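Local coordinates for peridinin-chlorophyll A protein (Amphidinium carterae, PDB 2C9E), which probably serves as a water-soluble light-harvesting antenna, carrying peridinin and chlorophyll a to capture solar energy in the blue-green range, at residues 188-193 with 306-311. Sequence-based numbering, arbitrary orientation.
With DGD (digalactosyl diacyl glycerol (dgdg)), chain K.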
ATOM      1  N   THR A 188      11.126   0.929 -20.929  1.00 22.05           N
ATOM      2  CA  THR A 188      10.005   0.229 -20.281  1.00 20.55           C
ATOM      3  C   THR A 188       8.629   0.685 -20.770  1.00 19.92           C
ATOM      4  O   THR A 188       7.691  -0.114 -20.770  1.00 20.27           O
ATOM      5  CB  THR A 188      10.084   0.345 -18.742  1.00 19.96           C
ATOM      6  OG1 THR A 188      10.241   1.723 -18.344  1.00 16.82           O
ATOM      7  CG2 THR A 188      11.242  -0.458 -18.222  1.00 18.44           C
ATOM      8  N   TYR A 189       8.487   1.941 -21.189  1.00 19.64           N
ATOM      9  CA  TYR A 189       7.194   2.407 -21.695  1.00 21.50           C
ATOM     10  C   TYR A 189       6.589   1.436 -22.733  1.00 22.70           C
ATOM     11  O   TYR A 189       5.407   1.076 -22.636  1.00 21.66           O
ATOM     12  CB  TYR A 189       7.300   3.820 -22.295  1.00 22.17           C
ATOM     13  CG  TYR A 189       5.946   4.447 -22.572  1.00 25.47           C
ATOM     14  CD1 TYR A 189       5.245   4.184 -23.769  1.00 27.47           C
ATOM     15  CD2 TYR A 189       5.319   5.242 -21.602  1.00 25.73           C
ATOM     16  CE1 TYR A 189       3.950   4.697 -23.980  1.00 27.15           C
ATOM     17  CE2 TYR A 189       4.037   5.756 -21.787  1.00 25.67           C
ATOM     18  CZ  TYR A 189       3.352   5.482 -22.969  1.00 28.40           C
ATOM     19  OH  TYR A 189       2.072   5.960 -23.103  1.00 25.33           O
ATOM     20  N   PRO A 190       7.384   0.976 -23.731  1.00 23.29           N
ATOM     21  CA  PRO A 190       6.843   0.040 -24.743  1.00 23.20           C
ATOM     22  C   PRO A 190       6.424  -1.322 -24.202  1.00 23.95           C
ATOM     23  O   PRO A 190       5.706  -2.081 -24.845  1.00 25.28           O
ATOM     24  CB  PRO A 190       7.970  -0.083 -25.758  1.00 25.32           C
ATOM     25  CG  PRO A 190       8.807   1.192 -25.510  1.00 26.62           C
ATOM     26  CD  PRO A 190       8.774   1.350 -24.038  1.00 24.59           C
ATOM     27  N   ILE A 191       6.922  -1.666 -23.034  1.00 22.88           N
ATOM     28  CA  ILE A 191       6.542  -2.919 -22.381  1.00 21.70           C
ATOM     29  C   ILE A 191       5.256  -2.605 -21.579  1.00 21.45           C
ATOM     30  O   ILE A 191       4.273  -3.347 -21.622  1.00 21.46           O
ATOM     31  CB  ILE A 191       7.668  -3.378 -21.418  1.00 19.09           C
ATOM     32  CG1 ILE A 191       8.944  -3.562 -22.230  1.00 19.85           C
ATOM     33  CG2 ILE A 191       7.244  -4.617 -20.680  1.00 20.03           C
ATOM     34  CD1 ILE A 191      10.146  -4.125 -21.486  1.00 18.50           C
ATOM     35  N   MET A 192       5.287  -1.496 -20.843  1.00 20.98           N
ATOM     36  CA  MET A 192       4.150  -1.036 -20.062  1.00 19.11           C
ATOM     37  C   MET A 192       2.927  -0.886 -20.950  1.00 21.00           C
ATOM     38  O   MET A 192       1.846  -1.405 -20.602  1.00 18.20           O
ATOM     39  CB  MET A 192       4.495   0.316 -19.397  1.00 19.02           C
ATOM     40  CG  MET A 192       3.427   0.946 -18.506  1.00 17.41           C
ATOM     41  SD  MET A 192       2.070   1.621 -19.439  1.00 21.65           S
ATOM     42  CE  MET A 192       2.903   3.099 -20.081  1.00 20.84           C
ATOM     43  N   ASP A 193       3.094  -0.212 -22.104  1.00 20.51           N
ATOM     44  CA  ASP A 193       1.941   0.060 -22.989  1.00 22.56           C
ATOM     45  C   ASP A 193       1.269  -1.129 -23.642  1.00 21.33           C
ATOM     46  O   ASP A 193       0.173  -0.992 -24.217  1.00 20.71           O
ATOM     47  CB  ASP A 193       2.219   1.197 -24.037  1.00 22.92           C
ATOM     48  CG  ASP A 193       3.195   0.784 -25.186  1.00 30.52           C
ATOM     49  OD1 ASP A 193       3.645  -0.392 -25.203  1.00 33.22           O
ATOM     50  OD2 ASP A 193       3.518   1.644 -26.078  1.00 29.45           O
ATOM     51  N   PRO A 306      10.370 -11.057 -25.074  1.00 30.36           N
ATOM     52  CA  PRO A 306      11.678 -11.439 -24.541  1.00 33.17           C
ATOM     53  C   PRO A 306      12.761 -10.410 -24.791  1.00 35.26           C
ATOM     54  O   PRO A 306      13.466  -9.981 -23.857  1.00 36.27           O
ATOM     55  CB  PRO A 306      11.968 -12.776 -25.247  1.00 34.22           C
ATOM     56  CG  PRO A 306      10.580 -13.334 -25.480  1.00 32.43           C
ATOM     57  CD  PRO A 306       9.806 -12.114 -25.932  1.00 30.13           C
ATOM     58  N   GLU A 307      12.900 -10.039 -26.054  1.00 35.20           N
ATOM     59  CA  GLU A 307      13.900  -9.063 -26.472  1.00 37.59           C
ATOM     60  C   GLU A 307      13.835  -7.758 -25.708  1.00 36.75           C
ATOM     61  O   GLU A 307      14.805  -7.335 -25.076  1.00 36.81           O
ATOM     62  CB  GLU A 307      13.738  -8.707 -27.967  1.00 40.16           C
ATOM     63  CG  GLU A 307      14.222  -9.768 -28.937  1.00 44.58           C
ATOM     64  CD  GLU A 307      13.112 -10.661 -29.422  1.00 46.36           C
ATOM     65  OE1 GLU A 307      12.252 -10.169 -30.197  1.00 50.05           O
ATOM     66  OE2 GLU A 307      13.095 -11.842 -29.035  1.00 46.27           O
ATOM     67  N   GLN A 308      12.691  -7.099 -25.827  1.00 35.33           N
ATOM     68  CA  GLN A 308      12.484  -5.819 -25.198  1.00 33.99           C
ATOM     69  C   GLN A 308      12.704  -5.864 -23.701  1.00 31.63           C
ATOM     70  O   GLN A 308      13.261  -4.932 -23.166  1.00 32.03           O
ATOM     71  CB  GLN A 308      11.089  -5.288 -25.539  1.00 36.64           C
ATOM     72  CG  GLN A 308      10.885  -3.817 -25.212  1.00 40.06           C
ATOM     73  CD  GLN A 308      11.940  -2.891 -25.874  1.00 43.27           C
ATOM     74  OE1 GLN A 308      12.565  -3.274 -26.873  1.00 45.01           O
ATOM     75  NE2 GLN A 308      12.118  -1.664 -25.327  1.00 40.62           N
ATOM     76  N   ALA A 309      12.321  -6.951 -23.027  1.00 28.73           N
ATOM     77  CA  ALA A 309      12.505  -7.024 -21.579  1.00 27.24           C
ATOM     78  C   ALA A 309      13.971  -7.121 -21.198  1.00 28.22           C
ATOM     79  O   ALA A 309      14.404  -6.503 -20.237  1.00 26.06           O
ATOM     80  CB  ALA A 309      11.751  -8.175 -20.996  1.00 23.25           C
ATOM     81  N   LYS A 310      14.724  -7.932 -21.938  1.00 30.49           N
ATOM     82  CA  LYS A 310      16.156  -8.069 -21.707  1.00 30.38           C
ATOM     83  C   LYS A 310      16.826  -6.744 -21.981  1.00 29.20           C
ATOM     84  O   LYS A 310      17.685  -6.323 -21.236  1.00 28.20           O
ATOM     85  CB  LYS A 310      16.730  -9.174 -22.595  1.00 32.20           C
ATOM     86  CG  LYS A 310      16.475 -10.551 -21.987  1.00 35.03           C
ATOM     87  CD  LYS A 310      16.657 -11.722 -22.961  1.00 39.18           C
ATOM     88  CE  LYS A 310      16.278 -13.044 -22.253  1.00 40.22           C
ATOM     89  NZ  LYS A 310      15.718 -14.076 -23.206  1.00 44.50           N
ATOM     90  N   ALA A 311      16.413  -6.070 -23.045  1.00 29.47           N
ATOM     91  CA  ALA A 311      16.987  -4.765 -23.374  1.00 28.86           C
ATOM     92  C   ALA A 311      16.683  -3.735 -22.258  1.00 29.32           C
ATOM     93  O   ALA A 311      17.520  -2.872 -21.934  1.00 29.25           O
ATOM     94  CB  ALA A 311      16.418  -4.270 -24.688  1.00 28.56           C
TER
HETATM   95  C1A DGD K1336      11.182  -7.336  -8.216  1.00 25.12           C
HETATM   96  C2A DGD K1336       9.908  -6.642  -7.712  1.00 24.63           C
HETATM   97  C3A DGD K1336       9.330  -7.285  -6.444  1.00 25.02           C
HETATM   98  C4A DGD K1336      10.166  -6.975  -5.185  1.00 25.44           C
HETATM   99  C5A DGD K1336       9.375  -7.232  -3.905  1.00 25.52           C
HETATM  100  C6A DGD K1336       9.063  -6.029  -2.993  1.00 26.65           C
HETATM  101  C7A DGD K1336       8.684  -4.723  -3.684  1.00 27.67           C
HETATM  102  C8A DGD K1336       7.382  -4.090  -3.109  1.00 26.28           C
HETATM  103  C9A DGD K1336       6.862  -2.976  -4.065  1.00 24.78           C
HETATM  104  CAA DGD K1336       5.805  -3.439  -5.059  1.00 24.12           C
HETATM  105  CBA DGD K1336       4.514  -2.548  -5.090  1.00 24.48           C
HETATM  106  CCA DGD K1336       4.611  -1.161  -4.330  1.00 25.49           C
HETATM  107  CDA DGD K1336       3.785  -1.223  -3.035  1.00 27.09           C
HETATM  108  CEA DGD K1336       3.615   0.097  -2.347  1.00 30.25           C
HETATM  109  CFA DGD K1336       2.332   0.898  -2.694  1.00 30.61           C
HETATM  110  CGA DGD K1336       2.099   1.980  -1.582  1.00 27.68           C
HETATM  111  CHA DGD K1336       0.670   2.559  -1.564  1.00 27.59           C
HETATM  112  CIA DGD K1336      -0.442   1.482  -1.563  1.00 22.37           C
HETATM  113  O1A DGD K1336      11.237  -8.588  -8.176  1.00 24.88           O
HETATM  114  C1B DGD K1336      12.864  -6.393 -12.400  1.00 29.51           C
HETATM  115  C2B DGD K1336      13.689  -5.690 -13.498  1.00 28.58           C
HETATM  116  C3B DGD K1336      12.881  -5.498 -14.785  1.00 29.25           C
HETATM  117  C4B DGD K1336      13.687  -4.841 -15.909  1.00 27.67           C
HETATM  118  C5B DGD K1336      12.782  -4.418 -17.083  1.00 27.82           C
HETATM  119  C6B DGD K1336      11.948  -5.587 -17.674  1.00 28.98           C
HETATM  120  C7B DGD K1336      10.571  -5.116 -18.119  1.00 26.62           C
HETATM  121  C8B DGD K1336       9.818  -4.347 -17.016  1.00 29.01           C
HETATM  122  C9B DGD K1336       8.636  -3.579 -17.619  1.00 29.83           C
HETATM  123  CAB DGD K1336       7.508  -3.280 -16.590  1.00 28.76           C
HETATM  124  CBB DGD K1336       6.372  -2.494 -17.202  1.00 25.34           C
HETATM  125  CCB DGD K1336       6.506  -0.985 -17.075  1.00 25.71           C
HETATM  126  CDB DGD K1336       6.697  -0.497 -15.643  1.00 22.11           C
HETATM  127  CEB DGD K1336       8.200  -0.315 -15.297  1.00 23.38           C
HETATM  128  CFB DGD K1336       8.382  -0.703 -13.849  1.00 20.99           C
HETATM  129  CGB DGD K1336       9.683  -1.243 -13.540  1.00 23.27           C
HETATM  130  CHB DGD K1336       9.748  -2.720 -13.731  1.00 24.96           C
HETATM  131  CIB DGD K1336      11.062  -3.200 -13.135  1.00 30.69           C
HETATM  132  O1B DGD K1336      11.686  -6.018 -12.164  1.00 27.22           O
HETATM  133  O1G DGD K1336      11.874  -6.630  -9.187  1.00 25.14           O
HETATM  134  C1G DGD K1336      13.089  -7.181  -9.649  1.00 26.91           C
HETATM  135  C2G DGD K1336      12.699  -8.101 -10.815  1.00 30.15           C
HETATM  136  O2G DGD K1336      13.190  -7.646 -12.093  1.00 27.76           O
HETATM  137  C3G DGD K1336      13.279  -9.506 -10.570  1.00 30.16           C
HETATM  138  O3G DGD K1336      14.705  -9.347 -10.415  1.00 30.44           O
HETATM  139  C1D DGD K1336      15.484  -9.980 -11.427  1.00 31.23           C
HETATM  140  C2D DGD K1336      16.923  -9.498 -11.193  1.00 31.10           C
HETATM  141  O2D DGD K1336      16.998  -8.075 -11.369  1.00 30.20           O
HETATM  142  C3D DGD K1336      17.836 -10.199 -12.210  1.00 30.87           C
HETATM  143  O3D DGD K1336      19.188  -9.819 -11.991  1.00 31.23           O
HETATM  144  C4D DGD K1336      17.703 -11.718 -12.059  1.00 32.03           C
HETATM  145  O4D DGD K1336      18.280 -12.132 -10.824  1.00 31.83           O
HETATM  146  C5D DGD K1336      16.209 -12.111 -12.079  1.00 30.90           C
HETATM  147  O5D DGD K1336      16.593 -14.237 -13.000  1.00 35.03           O
HETATM  148  C6D DGD K1336      16.089 -13.596 -11.854  1.00 31.34           C
HETATM  149  O6D DGD K1336      15.456 -11.425 -11.089  1.00 31.35           O
HETATM  150  C1E DGD K1336      17.651 -15.135 -12.625  1.00 36.59           C
HETATM  151  C2E DGD K1336      18.411 -15.581 -13.899  1.00 38.21           C
HETATM  152  O2E DGD K1336      18.899 -14.417 -14.591  1.00 42.17           O
HETATM  153  C3E DGD K1336      17.443 -16.310 -14.842  1.00 39.65           C
HETATM  154  O3E DGD K1336      18.183 -16.931 -15.892  1.00 39.01           O
HETATM  155  C4E DGD K1336      16.529 -17.345 -14.091  1.00 38.76           C
HETATM  156  O4E DGD K1336      17.269 -18.529 -13.770  1.00 42.39           O
HETATM  157  C5E DGD K1336      15.962 -16.716 -12.794  1.00 36.83           C
HETATM  158  O6E DGD K1336      17.031 -16.244 -11.952  1.00 36.75           O
HETATM  159  C6E DGD K1336      15.100 -17.728 -12.034  1.00 37.01           C
HETATM  160  O5E DGD K1336      14.480 -17.170 -10.883  1.00 34.64           O
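Ile191 and Gln308 bring together the C-terminal part of helix 176-192 and the first turns of helix 306-324 in the all-helical fold of this antenna protein, both within the second peridinin-chlorophyll a binding family region, where both helices contribute to the pocket of a bound galactolipid. The two short helical segments run roughly antiparallel, at 140°, with axes 9.6 Å apart.

Apolar packing does most of the joining. Ile191 CG1 meets Gln308 CG at 3.6 Å, the two side chains crossing at a slant. With CG1 anti to its own carbonyl carbon (chi1 -59°) and the chain then extended, CD1 reaches the backbone of the facing helix, 3.7 Å from Ala309 CA.

The same isoleucine packs against one acyl chain of the bound digalactosyl diacylglycerol: CG2 lies 3.5 Å from lipid C9B, while CD1 approaches C7B. Met192 CB touches the chain further along, 3.3 Å from CCB, and Ala309 O borders it near C6B. The lipid thus runs past both helices, and separate peridinins touch Met192 and Ala309. Cutting Ile191 back to an alanine is likely to open a gap between Gln308 CG, Ala309 and the acyl chain and give the lipid tail more freedom to move.

Polar bonding ties the helices together just beside this patch. Gln308 bends at chi2 (55°), and its NE2 donates to Ala187 O, one residue before Thr188; Gln308 NE2 also lies 4.4 Å from Pro190 CG. Pro190 has no N-H to offer, and in this kinked turn Thr188 O accepts from both Ile191 N, at 2.9 Å, and Met192 N.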